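Local coordinates for putative isocitrate dehydrogenase, NAD-dependent (Methylococcus capsulatus, PDB 6LKY) that catalyses the oxidative decarboxylation of isocitrate to 2-oxoglutarate, probably with NAD+ as the electron acceptor, at the interface of chains A and B. Residues are numbered along the deposited sequence; one frame, centred on the assembly and turned at random. Chains: chain A/B, Putative isocitrate dehydrogenase, NAD-dependent.

Contact 1: the interface of chains A and B. Residues chain A 139-142; chain B 142-144.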
ATOM      1  N   ALA A 139     -16.571  -6.959 -14.124  1.00 15.18           N
ATOM      2  CA  ALA A 139     -16.798  -7.359 -12.735  1.00 18.98           C
ATOM      3  C   ALA A 139     -16.859  -6.108 -11.869  1.00 18.44           C
ATOM      4  O   ALA A 139     -16.273  -5.079 -12.217  1.00 16.61           O
ATOM      5  CB  ALA A 139     -15.709  -8.306 -12.209  1.00 13.72           C
ATOM      6  N   GLU A 140     -17.567  -6.203 -10.737  1.00 18.55           N
ATOM      7  CA  GLU A 140     -17.682  -5.103  -9.789  1.00 16.94           C
ATOM      8  C   GLU A 140     -17.539  -5.607  -8.363  1.00 22.26           C
ATOM      9  O   GLU A 140     -17.948  -6.722  -8.031  1.00 22.32           O
ATOM     10  CB  GLU A 140     -19.018  -4.361  -9.933  1.00 19.01           C
ATOM     11  CG  GLU A 140     -19.105  -3.645 -11.271  1.00 24.30           C
ATOM     12  CD  GLU A 140     -20.314  -2.770 -11.396  1.00 28.77           C
ATOM     13  OE1 GLU A 140     -20.352  -1.962 -12.352  1.00 30.33           O
ATOM     14  OE2 GLU A 140     -21.223  -2.899 -10.548  1.00 26.87           O
ATOM     15  N   SER A 141     -16.949  -4.758  -7.525  1.00 20.62           N
ATOM     16  CA  SER A 141     -16.773  -5.005  -6.103  1.00 23.77           C
ATOM     17  C   SER A 141     -17.188  -3.751  -5.359  1.00 24.83           C
ATOM     18  O   SER A 141     -16.838  -2.637  -5.764  1.00 21.05           O
ATOM     19  CB  SER A 141     -15.317  -5.358  -5.761  1.00 20.16           C
ATOM     20  OG  SER A 141     -14.927  -6.588  -6.357  1.00 24.94           O
ATOM     21  N   ILE A 142     -17.934  -3.926  -4.277  1.00 20.55           N
ATOM     22  CA  ILE A 142     -18.532  -2.810  -3.562  1.00 22.26           C
ATOM     23  C   ILE A 142     -17.850  -2.685  -2.207  1.00 20.70           C
ATOM     24  O   ILE A 142     -17.831  -3.640  -1.425  1.00 24.42           O
ATOM     25  CB  ILE A 142     -20.051  -3.002  -3.420  1.00 28.18           C
ATOM     26  CG1 ILE A 142     -20.692  -3.083  -4.818  1.00 22.82           C
ATOM     27  CG2 ILE A 142     -20.678  -1.885  -2.562  1.00 27.82           C
ATOM     28  CD1 ILE A 142     -22.206  -3.052  -4.805  1.00 24.40           C
TER
ATOM     29  N   ILE B 142     -17.962   1.693  -5.797  1.00 19.67           N
ATOM     30  CA  ILE B 142     -17.925   0.538  -6.686  1.00 21.84           C
ATOM     31  C   ILE B 142     -16.619   0.555  -7.466  1.00 18.67           C
ATOM     32  O   ILE B 142     -16.284   1.555  -8.115  1.00 22.38           O
ATOM     33  CB  ILE B 142     -19.142   0.519  -7.617  1.00 26.68           C
ATOM     34  CG1 ILE B 142     -20.411   0.586  -6.751  1.00 29.34           C
ATOM     35  CG2 ILE B 142     -19.121  -0.722  -8.490  1.00 25.40           C
ATOM     36  CD1 ILE B 142     -21.697   0.325  -7.488  1.00 28.74           C
ATOM     37  N   ALA B 143     -15.863  -0.532  -7.364  1.00 18.32           N
ATOM     38  CA  ALA B 143     -14.725  -0.778  -8.237  1.00 20.36           C
ATOM     39  C   ALA B 143     -15.212  -1.511  -9.485  1.00 20.97           C
ATOM     40  O   ALA B 143     -15.986  -2.468  -9.378  1.00 21.53           O
ATOM     41  CB  ALA B 143     -13.666  -1.601  -7.508  1.00 13.71           C
ATOM     42  N   VAL B 144     -14.769  -1.064 -10.662  1.00 20.24           N
ATOM     43  CA  VAL B 144     -15.153  -1.662 -11.942  1.00 21.63           C
ATOM     44  C   VAL B 144     -13.913  -2.187 -12.659  1.00 22.47           C
ATOM     45  O   VAL B 144     -12.954  -1.440 -12.871  1.00 22.67           O
ATOM     46  CB  VAL B 144     -15.883  -0.659 -12.850  1.00 24.93           C
ATOM     47  CG1 VAL B 144     -16.231  -1.327 -14.183  1.00 22.99           C
ATOM     48  CG2 VAL B 144     -17.115  -0.102 -12.154  1.00 21.78           C
TER
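A:Ser141 and B:Ala143 pair as antiparallel backbone neighbours, joining strand 135-146 of one subunit to the same strand of the other, with A:Ser141 N giving a hydrogen bond to B:Ala143 O at 3.1 Å and B:Ala143 N returning one to A:Ser141 O at 2.8 Å. Alternation along the strands sorts the side chains: A:Glu140, A:Ile142, B:Ile142 and B:Val144 share one face of the joined sheet, and A:Ser141 and B:Ala143 turn to the other. On the first face A:Glu140 and B:Ile142 carry much of the contact. The CG of A:Glu140 stands beside its own backbone N (chi1 -66°), and the chain beyond is extended, which raises the carboxylate off the sheet and leans it toward the partner strand, beside the side chains of B:Ile142 and B:Val144. There its CD rests 3.8 Å from the branch methyl CG2 of B:Ile142, and OE1 lies 3.7 Å from CG2 of B:Val144, whose side chain runs alongside. The two isoleucines, paired by the bridge, point the same way, and CG1 of A:Ile142 lies 4.2 Å from CG1 of B:Ile142, a loose flank-to-flank contact. Because one residue position meets itself here, the two-fold axis must pass close by. The strand pairing thus illustrates dimerisation by a sheet shared between subunits, and probably helps to hold this dehydrogenase together as a dimer.

Contact 2: the interface of chains A and B. Residues chain A 176-177, 179; chain B 71-72, 75-78.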
ATOM      1  N   ASN A 176     -10.098  11.930  -1.416  1.00 17.15           N
ATOM      2  CA  ASN A 176     -10.174  12.723  -2.638  1.00 20.28           C
ATOM      3  C   ASN A 176     -10.809  11.940  -3.779  1.00 22.65           C
ATOM      4  O   ASN A 176     -11.528  12.524  -4.602  1.00 26.80           O
ATOM      5  CB  ASN A 176      -8.793  13.256  -3.044  1.00 17.76           C
ATOM      6  CG  ASN A 176      -7.696  12.189  -3.043  1.00 27.33           C
ATOM      7  OD1 ASN A 176      -7.856  11.069  -2.530  1.00 25.25           O
ATOM      8  ND2 ASN A 176      -6.556  12.552  -3.618  1.00 21.38           N
ATOM      9  N   ILE A 177     -10.581  10.632  -3.842  1.00 17.16           N
ATOM     10  CA  ILE A 177     -11.142   9.789  -4.903  1.00 20.33           C
ATOM     11  C   ILE A 177     -12.380   9.047  -4.430  1.00 18.58           C
ATOM     12  O   ILE A 177     -13.377   8.964  -5.144  1.00 18.29           O
ATOM     13  CB  ILE A 177     -10.077   8.798  -5.428  1.00 20.04           C
ATOM     14  CG1 ILE A 177      -8.822   9.554  -5.870  1.00 23.00           C
ATOM     15  CG2 ILE A 177     -10.676   7.922  -6.548  1.00 17.92           C
ATOM     16  CD1 ILE A 177      -9.090  10.591  -6.954  1.00 25.26           C
ATOM     17  N   LYS A 179     -14.909   9.637  -2.388  1.00 17.65           N
ATOM     18  CA  LYS A 179     -15.524  10.764  -1.685  1.00 23.67           C
ATOM     19  C   LYS A 179     -16.625  10.318  -0.726  1.00 26.58           C
ATOM     20  O   LYS A 179     -16.835  10.956   0.311  1.00 28.43           O
ATOM     21  CB  LYS A 179     -16.068  11.781  -2.696  1.00 28.97           C
ATOM     22  CG  LYS A 179     -14.971  12.510  -3.496  1.00 30.01           C
ATOM     23  CD  LYS A 179     -15.565  13.602  -4.392  1.00 36.77           C
ATOM     24  CE  LYS A 179     -14.511  14.254  -5.293  1.00 32.31           C
ATOM     25  NZ  LYS A 179     -13.524  15.095  -4.541  1.00 31.06           N
TER
ATOM     26  N   THR B  71      -7.027  17.879  -5.736  1.00 22.33           N
ATOM     27  CA  THR B  71      -8.381  17.336  -5.641  1.00 24.04           C
ATOM     28  C   THR B  71      -8.916  17.493  -4.220  1.00 27.05           C
ATOM     29  O   THR B  71      -8.261  17.046  -3.264  1.00 26.54           O
ATOM     30  CB  THR B  71      -8.439  15.850  -6.038  1.00 26.30           C
ATOM     31  OG1 THR B  71      -7.843  15.662  -7.329  1.00 22.44           O
ATOM     32  CG2 THR B  71      -9.908  15.345  -6.035  1.00 20.06           C
ATOM     33  N   PRO B  72     -10.103  18.082  -4.041  1.00 24.79           N
ATOM     34  CA  PRO B  72     -10.666  18.234  -2.690  1.00 28.90           C
ATOM     35  C   PRO B  72     -11.046  16.891  -2.078  1.00 29.17           C
ATOM     36  O   PRO B  72     -11.464  15.961  -2.777  1.00 26.46           O
ATOM     37  CB  PRO B  72     -11.917  19.101  -2.907  1.00 21.01           C
ATOM     38  CG  PRO B  72     -11.910  19.534  -4.306  1.00 29.65           C
ATOM     39  CD  PRO B  72     -10.935  18.699  -5.087  1.00 25.82           C
ATOM     40  N   GLY B  75     -15.521  15.696  -0.796  1.00 32.54           N
ATOM     41  CA  GLY B  75     -16.561  16.368  -1.540  1.00 32.90           C
ATOM     42  C   GLY B  75     -15.885  17.157  -2.631  1.00 38.36           C
ATOM     43  O   GLY B  75     -14.727  16.891  -2.965  1.00 32.14           O
ATOM     44  N   GLY B  76     -16.605  18.125  -3.183  1.00 33.95           N
ATOM     45  CA  GLY B  76     -16.035  18.918  -4.243  1.00 23.58           C
ATOM     46  C   GLY B  76     -15.877  18.154  -5.549  1.00 27.96           C
ATOM     47  O   GLY B  76     -16.322  17.020  -5.718  1.00 27.08           O
ATOM     48  N   TYR B  77     -15.204  18.809  -6.487  1.00 20.21           N
ATOM     49  CA  TYR B  77     -15.108  18.250  -7.821  1.00 26.95           C
ATOM     50  C   TYR B  77     -14.280  16.962  -7.824  1.00 22.37           C
ATOM     51  O   TYR B  77     -13.414  16.743  -6.972  1.00 21.47           O
ATOM     52  CB  TYR B  77     -14.524  19.289  -8.786  1.00 27.29           C
ATOM     53  CG  TYR B  77     -13.139  19.811  -8.444  1.00 23.58           C
ATOM     54  CD1 TYR B  77     -11.998  19.096  -8.803  1.00 21.71           C
ATOM     55  CD2 TYR B  77     -12.974  21.034  -7.803  1.00 23.28           C
ATOM     56  CE1 TYR B  77     -10.731  19.574  -8.509  1.00 23.12           C
ATOM     57  CE2 TYR B  77     -11.712  21.527  -7.510  1.00 21.54           C
ATOM     58  CZ  TYR B  77     -10.593  20.794  -7.872  1.00 26.54           C
ATOM     59  OH  TYR B  77      -9.336  21.276  -7.585  1.00 21.56           O
ATOM     60  N   ARG B  78     -14.602  16.085  -8.774  1.00 26.62           N
ATOM     61  CA  ARG B  78     -13.824  14.880  -9.000  1.00 22.01           C
ATOM     62  C   ARG B  78     -12.461  15.233  -9.580  1.00 25.83           C
ATOM     63  O   ARG B  78     -12.321  16.200 -10.329  1.00 22.17           O
ATOM     64  CB  ARG B  78     -14.557  13.949  -9.957  1.00 26.89           C
ATOM     65  CG  ARG B  78     -15.912  13.512  -9.441  1.00 46.98           C
ATOM     66  CD  ARG B  78     -15.795  12.170  -8.743  1.00 39.51           C
ATOM     67  NE  ARG B  78     -16.927  11.923  -7.867  1.00 40.65           N
ATOM     68  CZ  ARG B  78     -16.969  10.947  -6.971  1.00 40.16           C
ATOM     69  NH1 ARG B  78     -15.930  10.126  -6.842  1.00 42.14           N
ATOM     70  NH2 ARG B  78     -18.043  10.795  -6.207  1.00 41.54           N
TER
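A:Lys179 reaches into a glycine-containing loop of the partner, B:Gly75 to B:Arg78, in a member of the isocitrate and isopropylmalate dehydrogenase family, whose active sites are built from both subunits. Its chain starts at CB, which faces NH2 of the B:Arg78 guanidinium at 4.1 Å. From there the chain runs extended, and CD passes over the centre of that guanidinium, 3.9 Å above its plane, with CA of B:Gly75 also near. CE follows among peptide oxygens and packs on CA of B:Arg78. A bend at the last torsion (chi4 -69°) then turns the terminal amine aside into a nest of main-chain carbonyls. NZ gives hydrogen bonds to B:Gly75 O at 2.7 Å and to B:Tyr77 O at 2.9 Å, in both cases from well above the carbonyl plane. B:Pro72 O, 2.8 Å from A:Lys179 NZ, is a further hydrogen-bond acceptor. A:Asn176 O, of the lysine's own chain, adds a weak bond. So many carbonyl dipoles would be expected to favour a charged amine, even with the B:Arg78 guanidinium nearby. B:Arg78 bends at chi2 (-95°) and lays its flat group beneath the lysine chain, with NH1 3.3 Å from A:Ile177 O. Behind the carbonyls, CD of B:Pro72 sits over the rim of one face of the B:Tyr77 ring and may help fix the loop that presents them. Nearer the cofactor, two NAD-binding residues, one from each subunit, touch: CB of A:Asn176 meets the methyl CG2 of B:Thr71 at 3.8 Å. A chi1 of 49° folds the amide of A:Asn176 back over its own main chain, where OD1 receives a weak bond from A:Ile177 N.

Contact 1 and contact 2 lie about 19 Å apart, measured between the centres of their C-alpha atoms, and share no residue. Contact 1 joins the same strand, 135-146, of both chains near the two-fold axis. Contact 2 lies away from that axis and brings different segments together: the loop between strand 168-173 and helix 181-193 of chain A, and the loop leading to helix 80-87 of chain B. Each recurs with the chains exchanged. A division of labour is plausible, contact 1 holding the subunits in register while contact 2 joins them at the NAD site, so that dimerisation supports catalysis.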